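Local coordinates for photosystem II extrinsic protein V (Arthrospira maxima, PDB 1F1C) that carries one covalently bound heme c as an extrinsic lumenal subunit of photosystem II and probably stabilises the oxygen-evolving complex there, at residues A69-I74 / D108-V113; A56-L59 / R64-I67; Q37-G42 / E88-L93; R6-N11 / A17-K22. All coordinates share one frame; numbering follows the deposited sequence.

Three of the four contacts touch the heme. Interaction 3 supplies both axial ligands of the iron, interaction 1 puts Tyr73 over one pyrrole and packs Leu70, Ile74 and Val113 on heme methyls, and interaction 2 faces one propionate. Interactions 1 and 2 have centres about 12 Å apart and are tied by the guanidinium of Arg64. Interactions 1 and 3 meet where CE2 of Tyr73 comes 3.7 Å from CE1 of His90. Interaction 4, the hairpin, has its centre about 22 Å from that of interaction 3. It reaches interaction 2 through Ile67 N and Pro9 O, 3.0 Å apart.

Interaction 1: residues A69-I74 / D108-V113; sequences ALVDYI and DDLYNV. With HEC (heme c), chain C.
Val71 and Leu110 mark where segments 69-74 and 108-113 of helices 67-75 and 107-124 pass each other, with segment axes 8.7 Å apart and N-to-C directions 124° from one another. Side chain against side chain, the contact is apolar. Val71 meets Leu110 with both methyls: CG1 packs on CB of Leu110 at 3.8 Å, while CG2 sits over the backbone, 3.6 Å from O of Leu110. One turn on, Ile74 and Leu110 lie alongside with their tips running opposite ways, Ile74 CG2 lying 3.7 Å from Leu110 CD1. The other branch of Ile74 runs beside its backbone N (chi1 -58°), and this sends CD1 to the heme methyl CMB, which Val113 CG1 also touches.

Tyr73 leaves the same helix on the heme side. Its ring lies nearly parallel (about 17°) over pyrrole A, on the His90 side of the porphyrin, with CE2 3.4 Å from heme C2A, and OH reaches on to 3.2 Å from the meso carbon CHA. With an alanine here, that pyrrole would probably lose its flat aromatic cover, and O of Thr78 its weak hydrogen bond from the phenol.

Around the pair, helix 21-34 also packs on helix 107-124, Val30 meeting Val113 and Glu23 meeting Tyr111, while Leu70 extends the helix 67-75 contact to Ala114 and Leu118.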
# COMPACT_ATOMS: atom_id res chain seq x y z
N ALA A 69 9.39 -19.05 -0.00
CA ALA A 69 8.17 -18.35 0.38
C ALA A 69 8.41 -16.86 0.45
O ALA A 69 7.56 -16.08 0.02
CB ALA A 69 7.68 -18.87 1.71
N LEU A 70 9.56 -16.47 0.98
CA LEU A 70 9.87 -15.05 1.10
C LEU A 70 10.09 -14.45 -0.29
O LEU A 70 9.63 -13.34 -0.59
CB LEU A 70 11.10 -14.84 1.98
CG LEU A 70 10.79 -15.04 3.46
CD1 LEU A 70 12.05 -14.87 4.29
CD2 LEU A 70 9.72 -14.04 3.90
N VAL A 71 10.79 -15.19 -1.14
CA VAL A 71 11.03 -14.71 -2.49
C VAL A 71 9.71 -14.53 -3.23
O VAL A 71 9.51 -13.52 -3.91
CB VAL A 71 11.94 -15.68 -3.27
CG1 VAL A 71 12.05 -15.25 -4.73
CG2 VAL A 71 13.31 -15.71 -2.63
N ASP A 72 8.80 -15.50 -3.07
CA ASP A 72 7.48 -15.45 -3.71
C ASP A 72 6.74 -14.22 -3.24
O ASP A 72 6.11 -13.51 -4.04
CB ASP A 72 6.66 -16.68 -3.32
CG ASP A 72 5.23 -16.63 -3.86
OD1 ASP A 72 4.28 -16.87 -3.08
OD2 ASP A 72 5.04 -16.35 -5.07
N TYR A 73 6.80 -13.98 -1.94
CA TYR A 73 6.13 -12.84 -1.34
C TYR A 73 6.50 -11.52 -2.00
O TYR A 73 5.62 -10.71 -2.30
CB TYR A 73 6.44 -12.75 0.16
CG TYR A 73 5.58 -11.72 0.83
CD1 TYR A 73 4.30 -12.05 1.30
CD2 TYR A 73 5.99 -10.39 0.89
CE1 TYR A 73 3.46 -11.07 1.82
CE2 TYR A 73 5.15 -9.41 1.39
CZ TYR A 73 3.89 -9.75 1.86
OH TYR A 73 3.07 -8.77 2.37
N ILE A 74 7.79 -11.29 -2.22
CA ILE A 74 8.23 -10.05 -2.84
C ILE A 74 7.79 -9.99 -4.29
O ILE A 74 7.45 -8.92 -4.80
CB ILE A 74 9.75 -9.89 -2.76
CG1 ILE A 74 10.18 -9.92 -1.30
CG2 ILE A 74 10.16 -8.57 -3.42
CD1 ILE A 74 11.68 -10.11 -1.09
N ASP A 108 18.28 -12.96 -7.66
CA ASP A 108 19.42 -13.12 -6.78
C ASP A 108 19.25 -12.26 -5.53
O ASP A 108 19.52 -12.71 -4.41
CB ASP A 108 20.70 -12.73 -7.51
CG ASP A 108 21.12 -13.76 -8.54
OD1 ASP A 108 21.58 -14.85 -8.15
OD2 ASP A 108 20.96 -13.48 -9.75
N ASP A 109 18.79 -11.02 -5.73
CA ASP A 109 18.58 -10.10 -4.62
C ASP A 109 17.45 -10.60 -3.74
O ASP A 109 17.55 -10.54 -2.51
CB ASP A 109 18.23 -8.70 -5.12
CG ASP A 109 19.29 -8.12 -6.01
OD1 ASP A 109 20.47 -8.06 -5.60
OD2 ASP A 109 18.94 -7.71 -7.14
N LEU A 110 16.39 -11.10 -4.36
CA LEU A 110 15.25 -11.60 -3.61
C LEU A 110 15.68 -12.74 -2.72
O LEU A 110 15.24 -12.86 -1.57
CB LEU A 110 14.16 -12.06 -4.57
CG LEU A 110 12.99 -11.07 -4.73
CD1 LEU A 110 13.48 -9.64 -4.55
CD2 LEU A 110 12.35 -11.27 -6.10
N TYR A 111 16.57 -13.56 -3.26
CA TYR A 111 17.12 -14.71 -2.55
C TYR A 111 17.96 -14.23 -1.35
O TYR A 111 17.89 -14.82 -0.26
CB TYR A 111 17.99 -15.50 -3.54
CG TYR A 111 18.81 -16.63 -2.94
CD1 TYR A 111 18.27 -17.90 -2.79
CD2 TYR A 111 20.15 -16.43 -2.59
CE1 TYR A 111 19.05 -18.97 -2.32
CE2 TYR A 111 20.94 -17.48 -2.11
CZ TYR A 111 20.39 -18.74 -1.99
OH TYR A 111 21.18 -19.78 -1.57
N ASN A 112 18.74 -13.17 -1.56
CA ASN A 112 19.61 -12.60 -0.53
C ASN A 112 18.80 -11.91 0.58
O ASN A 112 19.07 -12.08 1.78
CB ASN A 112 20.57 -11.58 -1.17
CG ASN A 112 21.48 -12.20 -2.24
OD1 ASN A 112 21.94 -11.50 -3.14
ND2 ASN A 112 21.73 -13.49 -2.14
N VAL A 113 17.81 -11.11 0.18
CA VAL A 113 16.99 -10.41 1.16
C VAL A 113 16.29 -11.46 2.02
O VAL A 113 16.16 -11.28 3.24
CB VAL A 113 15.94 -9.50 0.48
CG1 VAL A 113 15.20 -8.68 1.54
CG2 VAL A 113 16.61 -8.58 -0.51
FE HEC C . 6.50 -5.35 3.59
CHA HEC C . 4.20 -7.41 5.01
CHB HEC C . 8.68 -8.07 3.26
CHC HEC C . 8.80 -3.44 1.95
CHD HEC C . 4.62 -2.64 4.33
NA HEC C . 6.42 -7.30 3.97
C1A HEC C . 5.39 -7.98 4.55
C2A HEC C . 5.76 -9.36 4.73
C3A HEC C . 6.99 -9.55 4.25
C4A HEC C . 7.42 -8.26 3.82
CMA HEC C . 7.72 -10.85 3.99
CAA HEC C . 4.91 -10.44 5.32
CBA HEC C . 5.11 -10.37 6.81
CGA HEC C . 4.47 -11.53 7.51
O1A HEC C . 3.82 -12.34 6.83
O2A HEC C . 4.62 -11.64 8.74
NB HEC C . 8.31 -5.67 2.77
C1B HEC C . 9.08 -6.86 2.75
C2B HEC C . 10.28 -6.69 2.00
C3B HEC C . 10.25 -5.43 1.52
C4B HEC C . 9.07 -4.79 2.05
CMB HEC C . 11.39 -7.70 1.79
CAB HEC C . 11.18 -4.89 0.64
CBB HEC C . 11.36 -5.40 -0.66
NC HEC C . 6.68 -3.46 3.26
C1C HEC C . 7.71 -2.82 2.58
C2C HEC C . 7.51 -1.41 2.55
C3C HEC C . 6.31 -1.16 3.15
C4C HEC C . 5.82 -2.45 3.64
CMC HEC C . 8.48 -0.36 2.01
CAC HEC C . 5.76 0.13 3.39
CBC HEC C . 5.46 1.02 2.31
ND HEC C . 4.75 -5.08 4.42
C1D HEC C . 4.08 -3.89 4.62
C2D HEC C . 2.82 -4.10 5.24
C3D HEC C . 2.70 -5.43 5.42
C4D HEC C . 3.92 -6.04 4.95
CMD HEC C . 1.88 -3.01 5.79
CAD HEC C . 1.48 -6.18 5.95
CBD HEC C . 0.49 -6.54 4.84
CGD HEC C . -0.70 -7.36 5.35
O1D HEC C . -0.51 -8.52 5.75
O2D HEC C . -1.83 -6.83 5.34

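Interaction 2: residues A56-L59 / R64-I67; sequences ALAL and RDNI. With HEC (heme c), chain C.
Leu57 and Arg64 meet where the chain turns back between helix 54-58 and helix 67-75, a wall of the cytochrome c heme pocket beside a propionate. The first residue of the helical end, Ala56, turns its CB to that propionate, 3.8 Å from heme O2A, and gives its backbone O to the hydroxyl of Tyr80.

Leu57 does most of the work. Its O accepts the N-H of Arg64 at 2.9 Å in a fairly straight bond (167° at the hydrogen), although the donor stands well above the carbonyl plane. Its side chain crosses that of Arg64 at about a right angle and uses one methyl twice: CD2 lies 3.8 Å from CB of Arg64 and equally far from the propionate carbon CGA of the heme. Beyond CB the arginine bends at chi2 (-62°) and leads off to helix 67-75, where NH1 is held by O of Ala69 and by a salt bridge to Asp72. The guanidinium thus ties this turn to the first turns of the following helix.

Next comes Ala58, whose CB points away from the second segment yet still touches the carboxylate of Asp65, 3.5 Å from OD2.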
# COMPACT_ATOMS: atom_id res chain seq x y z
N ALA A 56 5.56 -14.63 13.43
CA ALA A 56 4.61 -14.03 12.50
C ALA A 56 4.72 -14.66 11.11
O ALA A 56 3.71 -15.04 10.51
CB ALA A 56 4.83 -12.52 12.42
N LEU A 57 5.94 -14.76 10.61
CA LEU A 57 6.19 -15.35 9.30
C LEU A 57 5.63 -16.77 9.22
O LEU A 57 4.97 -17.13 8.25
CB LEU A 57 7.69 -15.39 9.02
CG LEU A 57 8.41 -14.06 8.75
CD1 LEU A 57 9.91 -14.29 8.56
CD2 LEU A 57 7.81 -13.43 7.50
N ALA A 58 5.92 -17.56 10.25
CA ALA A 58 5.45 -18.94 10.30
C ALA A 58 3.93 -19.04 10.31
O ALA A 58 3.36 -20.01 9.81
CB ALA A 58 6.02 -19.63 11.52
N LEU A 59 3.27 -18.03 10.86
CA LEU A 59 1.82 -18.05 10.94
C LEU A 59 1.11 -17.38 9.77
O LEU A 59 -0.12 -17.25 9.78
CB LEU A 59 1.37 -17.44 12.26
CG LEU A 59 1.28 -18.40 13.46
CD1 LEU A 59 2.38 -19.43 13.38
CD2 LEU A 59 1.37 -17.62 14.76
N ARG A 64 5.71 -17.84 5.52
CA ARG A 64 6.76 -17.13 4.82
C ARG A 64 8.06 -17.35 5.57
O ARG A 64 8.91 -16.47 5.61
CB ARG A 64 6.42 -15.64 4.77
CG ARG A 64 5.07 -15.33 4.12
CD ARG A 64 5.06 -15.78 2.66
NE ARG A 64 3.84 -15.36 1.96
CZ ARG A 64 3.69 -15.40 0.64
NH1 ARG A 64 4.68 -15.83 -0.13
NH2 ARG A 64 2.55 -14.99 0.10
N ASP A 65 8.20 -18.54 6.15
CA ASP A 65 9.39 -18.87 6.93
C ASP A 65 10.48 -19.66 6.22
O ASP A 65 11.27 -20.35 6.86
CB ASP A 65 8.99 -19.61 8.22
CG ASP A 65 8.16 -20.85 7.95
OD1 ASP A 65 8.06 -21.28 6.78
OD2 ASP A 65 7.60 -21.41 8.92
N ASN A 66 10.53 -19.56 4.90
CA ASN A 66 11.58 -20.22 4.11
C ASN A 66 11.91 -19.32 2.92
O ASN A 66 11.07 -18.54 2.47
CB ASN A 66 11.14 -21.61 3.61
CG ASN A 66 9.88 -21.58 2.79
OD1 ASN A 66 8.77 -21.62 3.32
ND2 ASN A 66 10.03 -21.50 1.48
N ILE A 67 13.13 -19.42 2.43
CA ILE A 67 13.59 -18.59 1.31
C ILE A 67 12.64 -18.51 0.12
O ILE A 67 12.37 -17.42 -0.39
CB ILE A 67 14.97 -19.08 0.84
CG1 ILE A 67 15.98 -18.88 1.98
CG2 ILE A 67 15.38 -18.34 -0.43
CD1 ILE A 67 17.30 -19.62 1.79
FE HEC C . 6.50 -5.35 3.59
CHA HEC C . 4.20 -7.41 5.01
CHB HEC C . 8.68 -8.07 3.26
CHC HEC C . 8.80 -3.44 1.95
CHD HEC C . 4.62 -2.64 4.33
NA HEC C . 6.42 -7.30 3.97
C1A HEC C . 5.39 -7.98 4.55
C2A HEC C . 5.76 -9.36 4.73
C3A HEC C . 6.99 -9.55 4.25
C4A HEC C . 7.42 -8.26 3.82
CMA HEC C . 7.72 -10.85 3.99
CAA HEC C . 4.91 -10.44 5.32
CBA HEC C . 5.11 -10.37 6.81
CGA HEC C . 4.47 -11.53 7.51
O1A HEC C . 3.82 -12.34 6.83
O2A HEC C . 4.62 -11.64 8.74
NB HEC C . 8.31 -5.67 2.77
C1B HEC C . 9.08 -6.86 2.75
C2B HEC C . 10.28 -6.69 2.00
C3B HEC C . 10.25 -5.43 1.52
C4B HEC C . 9.07 -4.79 2.05
CMB HEC C . 11.39 -7.70 1.79
CAB HEC C . 11.18 -4.89 0.64
CBB HEC C . 11.36 -5.40 -0.66
NC HEC C . 6.68 -3.46 3.26
C1C HEC C . 7.71 -2.82 2.58
C2C HEC C . 7.51 -1.41 2.55
C3C HEC C . 6.31 -1.16 3.15
C4C HEC C . 5.82 -2.45 3.64
CMC HEC C . 8.48 -0.36 2.01
CAC HEC C . 5.76 0.13 3.39
CBC HEC C . 5.46 1.02 2.31
ND HEC C . 4.75 -5.08 4.42
C1D HEC C . 4.08 -3.89 4.62
C2D HEC C . 2.82 -4.10 5.24
C3D HEC C . 2.70 -5.43 5.42
C4D HEC C . 3.92 -6.04 4.95
CMD HEC C . 1.88 -3.01 5.79
CAD HEC C . 1.48 -6.18 5.95
CBD HEC C . 0.49 -6.54 4.84
CGD HEC C . -0.70 -7.36 5.35
O1D HEC C . -0.51 -8.52 5.75
O2D HEC C . -1.83 -6.83 5.34

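Interaction 3: residues Q37-G42 / E88-L93; sequences QCHALG and ELHPSL. With HEC (heme c), chain C.
His39 and His90 face each other across the heme iron, their NE2 atoms 4.3 Å apart and nearly in line with the metal, which lies 2.2 Å from NE2 of each. The two imidazole planes are turned about 46° against one another.

His90 can be followed outward. Its CB bears CG anti to the backbone N (chi1 -176°), a torsion that carries the ring from the loop to the iron. On one side of the ring, ND1 donates to O of Pro91 at 2.8 Å, with the acceptor close to the imidazole plane and the donor tilted 19° from the carbonyl plane; this bond should restrain rotation about the axis to the iron. CD2 then comes to 3.0 Å from heme ND, CE1 passes beside NB, and NE2 ends on the metal.

His39 belongs to the CXXCH heme-binding motif of c-type cytochromes, in which Cys35 and Cys38 make the covalent links; SG of Cys38 is bonded to heme CAC. The imidazole of His39 sends ND1 to O of Val43.

Pro91 fits into the corner between ligand and porphyrin, its CD over one face of the His90 ring and its CG 3.7 Å from the heme methyl CMC. A glycine here would remove both atoms, and the His90 ring would probably be freer to rock, with a gap opened against CMC. Leu89 of the second subunit packs against the His90 side chain, and the heme of that subunit is about 10 Å from the same side chain.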
# COMPACT_ATOMS: atom_id res chain seq x y z
N GLN A 37 11.95 1.11 5.37
CA GLN A 37 10.98 2.19 5.54
C GLN A 37 9.81 1.76 6.41
O GLN A 37 9.31 2.53 7.22
CB GLN A 37 10.46 2.63 4.18
CG GLN A 37 9.30 3.61 4.24
CD GLN A 37 8.61 3.73 2.90
OE1 GLN A 37 9.24 4.00 1.89
NE2 GLN A 37 7.29 3.52 2.89
N CYS A 38 9.37 0.52 6.25
CA CYS A 38 8.25 0.03 7.03
C CYS A 38 8.63 -1.21 7.83
O CYS A 38 7.82 -1.73 8.60
CB CYS A 38 7.08 -0.30 6.10
SG CYS A 38 6.70 0.97 4.86
N HIS A 39 9.86 -1.68 7.64
CA HIS A 39 10.30 -2.89 8.34
C HIS A 39 11.58 -2.85 9.14
O HIS A 39 12.11 -3.90 9.49
CB HIS A 39 10.40 -4.04 7.35
CG HIS A 39 9.09 -4.47 6.78
ND1 HIS A 39 8.03 -4.85 7.57
CD2 HIS A 39 8.69 -4.67 5.50
CE1 HIS A 39 7.04 -5.27 6.81
NE2 HIS A 39 7.41 -5.18 5.54
N ALA A 40 12.12 -1.67 9.42
CA ALA A 40 13.35 -1.61 10.19
C ALA A 40 13.14 -2.41 11.48
O ALA A 40 12.06 -2.35 12.09
CB ALA A 40 13.72 -0.16 10.52
N LEU A 41 14.15 -3.18 11.87
CA LEU A 41 14.08 -3.99 13.08
C LEU A 41 13.09 -5.15 12.97
O LEU A 41 12.70 -5.73 13.99
CB LEU A 41 13.73 -3.13 14.30
CG LEU A 41 14.94 -2.56 15.06
CD1 LEU A 41 15.64 -1.51 14.21
CD2 LEU A 41 14.48 -1.98 16.39
N GLY A 42 12.70 -5.48 11.75
CA GLY A 42 11.78 -6.59 11.54
C GLY A 42 10.35 -6.31 11.96
O GLY A 42 9.57 -7.23 12.22
N GLU A 88 -0.23 -4.03 -5.72
CA GLU A 88 -0.56 -2.68 -6.16
C GLU A 88 -0.13 -1.63 -5.12
O GLU A 88 0.12 -0.46 -5.45
CB GLU A 88 -2.06 -2.55 -6.35
CG GLU A 88 -2.80 -2.78 -5.03
CD GLU A 88 -4.28 -2.47 -5.11
OE1 GLU A 88 -4.95 -2.54 -4.06
OE2 GLU A 88 -4.78 -2.17 -6.22
N LEU A 89 -0.07 -2.04 -3.86
CA LEU A 89 0.27 -1.15 -2.76
C LEU A 89 1.48 -1.55 -1.98
O LEU A 89 2.00 -0.75 -1.19
CB LEU A 89 -0.92 -1.03 -1.81
CG LEU A 89 -2.02 -0.09 -2.30
CD1 LEU A 89 -3.25 -0.24 -1.43
CD2 LEU A 89 -1.49 1.35 -2.29
N HIS A 90 1.93 -2.79 -2.16
CA HIS A 90 3.12 -3.25 -1.45
C HIS A 90 4.26 -3.45 -2.44
O HIS A 90 4.04 -3.92 -3.56
CB HIS A 90 2.86 -4.57 -0.71
CG HIS A 90 4.02 -5.05 0.11
ND1 HIS A 90 5.16 -5.61 -0.46
CD2 HIS A 90 4.23 -5.07 1.45
CE1 HIS A 90 6.01 -5.94 0.50
NE2 HIS A 90 5.48 -5.63 1.67
N PRO A 91 5.48 -3.08 -2.05
CA PRO A 91 6.64 -3.24 -2.93
C PRO A 91 6.72 -4.63 -3.54
O PRO A 91 6.56 -5.64 -2.85
CB PRO A 91 7.81 -2.93 -2.00
CG PRO A 91 7.24 -1.83 -1.15
CD PRO A 91 5.87 -2.39 -0.81
N SER A 92 6.94 -4.67 -4.85
CA SER A 92 7.04 -5.90 -5.63
C SER A 92 7.58 -5.50 -6.99
O SER A 92 7.78 -4.31 -7.25
CB SER A 92 5.66 -6.54 -5.81
OG SER A 92 4.84 -5.75 -6.66
N LEU A 93 7.81 -6.48 -7.86
CA LEU A 93 8.35 -6.20 -9.19
C LEU A 93 7.30 -5.64 -10.13
O LEU A 93 7.63 -5.03 -11.14
CB LEU A 93 8.98 -7.47 -9.78
CG LEU A 93 10.26 -7.89 -9.05
CD1 LEU A 93 10.70 -9.28 -9.46
CD2 LEU A 93 11.35 -6.86 -9.34
FE HEC C . 6.50 -5.35 3.59
CHA HEC C . 4.20 -7.41 5.01
CHB HEC C . 8.68 -8.07 3.26
CHC HEC C . 8.80 -3.44 1.95
CHD HEC C . 4.62 -2.64 4.33
NA HEC C . 6.42 -7.30 3.97
C1A HEC C . 5.39 -7.98 4.55
C2A HEC C . 5.76 -9.36 4.73
C3A HEC C . 6.99 -9.55 4.25
C4A HEC C . 7.42 -8.26 3.82
CMA HEC C . 7.72 -10.85 3.99
CAA HEC C . 4.91 -10.44 5.32
CBA HEC C . 5.11 -10.37 6.81
CGA HEC C . 4.47 -11.53 7.51
O1A HEC C . 3.82 -12.34 6.83
O2A HEC C . 4.62 -11.64 8.74
NB HEC C . 8.31 -5.67 2.77
C1B HEC C . 9.08 -6.86 2.75
C2B HEC C . 10.28 -6.69 2.00
C3B HEC C . 10.25 -5.43 1.52
C4B HEC C . 9.07 -4.79 2.05
CMB HEC C . 11.39 -7.70 1.79
CAB HEC C . 11.18 -4.89 0.64
CBB HEC C . 11.36 -5.40 -0.66
NC HEC C . 6.68 -3.46 3.26
C1C HEC C . 7.71 -2.82 2.58
C2C HEC C . 7.51 -1.41 2.55
C3C HEC C . 6.31 -1.16 3.15
C4C HEC C . 5.82 -2.45 3.64
CMC HEC C . 8.48 -0.36 2.01
CAC HEC C . 5.76 0.13 3.39
CBC HEC C . 5.46 1.02 2.31
ND HEC C . 4.75 -5.08 4.42
C1D HEC C . 4.08 -3.89 4.62
C2D HEC C . 2.82 -4.10 5.24
C3D HEC C . 2.70 -5.43 5.42
C4D HEC C . 3.92 -6.04 4.95
CMD HEC C . 1.88 -3.01 5.79
CAD HEC C . 1.48 -6.18 5.95
CBD HEC C . 0.49 -6.54 4.84
CGD HEC C . -0.70 -7.36 5.35
O1D HEC C . -0.51 -8.52 5.75
O2D HEC C . -1.83 -6.83 5.34

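Interaction 4: residues R6-N11 / A17-K22; sequences RTFPIN and AVLSLK
The carbonyl O of Ala17 is gripped twice from the strand alongside: Phe8 N donates to it at 3.0 Å, in the carbonyl plane, and CA of Thr7 adds a C-H...O contact at 3.3 Å. The favour is returned by Ala17 N, which donates to O of Phe8 at 2.9 Å. One step further, O of Arg6 receives Leu19 N at 3.0 Å and a C-H...O contact from Val18 CA.

Together these make an antiparallel beta hairpin of strands 7-9 and 16-18, with Phe8 and Ala17 as the hydrogen-bonded pair and Thr7 and Val18 as the non-hydrogen-bonded one. Thr7 and Val18 share one face of it; OG1 of Thr7, 3.9 Å from Val18 CG2, is hydrogen-bonded to O of Glu3.

On the other face Phe8 points inward. Leu19 meets the edge of its ring, CD1 to CD1 at 3.7 Å, the two side chains crossing at about a right angle, and both rest on Ile67, while Phe8 also reaches Leu118 of helix 107-124. At the outer end, the bend at chi3 (57°) brings the Arg6 guanidinium against the second segment, where NH2 lies 3.0 Å from O of Leu19 and the edge of the guanidinium faces CA of Ser20, the N-cap of helix 21-34.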
# COMPACT_ATOMS: atom_id res chain seq x y z
N ARG A 6 24.00 -19.77 9.08
CA ARG A 6 23.71 -19.45 7.69
C ARG A 6 23.00 -20.56 6.93
O ARG A 6 22.98 -20.57 5.70
CB ARG A 6 25.01 -19.06 6.98
CG ARG A 6 25.61 -17.76 7.51
CD ARG A 6 27.12 -17.72 7.39
NE ARG A 6 27.58 -17.92 6.01
CZ ARG A 6 28.39 -18.90 5.63
NH1 ARG A 6 28.85 -19.78 6.52
NH2 ARG A 6 28.75 -19.01 4.36
N THR A 7 22.41 -21.50 7.67
CA THR A 7 21.66 -22.61 7.08
C THR A 7 20.18 -22.27 7.26
O THR A 7 19.71 -22.18 8.39
CB THR A 7 21.94 -23.95 7.80
OG1 THR A 7 23.34 -24.28 7.70
CG2 THR A 7 21.14 -25.07 7.16
N PHE A 8 19.45 -22.09 6.16
CA PHE A 8 18.04 -21.77 6.25
C PHE A 8 17.20 -22.74 5.44
O PHE A 8 17.72 -23.45 4.58
CB PHE A 8 17.76 -20.36 5.72
CG PHE A 8 18.79 -19.35 6.11
CD1 PHE A 8 19.90 -19.15 5.31
CD2 PHE A 8 18.65 -18.63 7.29
CE1 PHE A 8 20.88 -18.23 5.68
CE2 PHE A 8 19.63 -17.70 7.67
CZ PHE A 8 20.74 -17.51 6.87
N PRO A 9 15.89 -22.78 5.71
CA PRO A 9 15.03 -23.69 4.95
C PRO A 9 14.84 -22.97 3.62
O PRO A 9 14.41 -21.82 3.59
CB PRO A 9 13.73 -23.69 5.76
CG PRO A 9 14.10 -23.11 7.10
CD PRO A 9 15.14 -22.10 6.77
N ILE A 10 15.18 -23.63 2.51
CA ILE A 10 15.04 -22.99 1.21
C ILE A 10 13.60 -23.04 0.73
O ILE A 10 13.15 -22.16 0.00
CB ILE A 10 15.95 -23.64 0.15
CG1 ILE A 10 15.71 -22.95 -1.20
CG2 ILE A 10 15.65 -25.13 0.06
CD1 ILE A 10 16.30 -23.67 -2.37
N ASN A 11 12.88 -24.09 1.13
CA ASN A 11 11.49 -24.25 0.73
C ASN A 11 10.69 -24.78 1.90
O ASN A 11 11.23 -24.97 2.99
CB ASN A 11 11.36 -25.22 -0.44
CG ASN A 11 12.05 -26.55 -0.16
OD1 ASN A 11 12.17 -26.97 1.00
ND2 ASN A 11 12.49 -27.22 -1.22
N ALA A 17 19.57 -24.82 2.85
CA ALA A 17 20.51 -24.15 1.96
C ALA A 17 21.48 -23.34 2.80
O ALA A 17 21.10 -22.72 3.79
CB ALA A 17 19.77 -23.24 1.00
N VAL A 18 22.74 -23.35 2.42
CA VAL A 18 23.73 -22.60 3.17
C VAL A 18 24.08 -21.38 2.34
O VAL A 18 24.67 -21.50 1.28
CB VAL A 18 24.99 -23.44 3.42
CG1 VAL A 18 25.93 -22.69 4.36
CG2 VAL A 18 24.60 -24.79 4.02
N LEU A 19 23.69 -20.20 2.81
CA LEU A 19 24.00 -18.99 2.08
C LEU A 19 25.37 -18.47 2.48
O LEU A 19 25.82 -18.67 3.60
CB LEU A 19 22.96 -17.90 2.34
CG LEU A 19 21.70 -17.98 1.48
CD1 LEU A 19 20.94 -19.26 1.79
CD2 LEU A 19 20.83 -16.75 1.75
N SER A 20 26.04 -17.81 1.54
CA SER A 20 27.34 -17.25 1.83
C SER A 20 27.09 -15.96 2.60
O SER A 20 26.04 -15.34 2.46
CB SER A 20 28.09 -16.92 0.54
OG SER A 20 27.58 -15.73 -0.03
N LEU A 21 28.07 -15.56 3.39
CA LEU A 21 27.96 -14.33 4.15
C LEU A 21 27.84 -13.17 3.17
O LEU A 21 27.09 -12.23 3.42
CB LEU A 21 29.19 -14.15 5.05
CG LEU A 21 29.25 -12.84 5.85
CD1 LEU A 21 27.95 -12.66 6.62
CD2 LEU A 21 30.44 -12.86 6.79
N LYS A 22 28.55 -13.25 2.06
CA LYS A 22 28.51 -12.19 1.06
C LYS A 22 27.09 -11.92 0.58
O LYS A 22 26.68 -10.76 0.47
CB LYS A 22 29.39 -12.56 -0.15
CG LYS A 22 29.57 -11.43 -1.14
CD LYS A 22 30.51 -11.80 -2.29
CE LYS A 22 29.83 -12.71 -3.31
NZ LYS A 22 28.71 -12.04 -4.03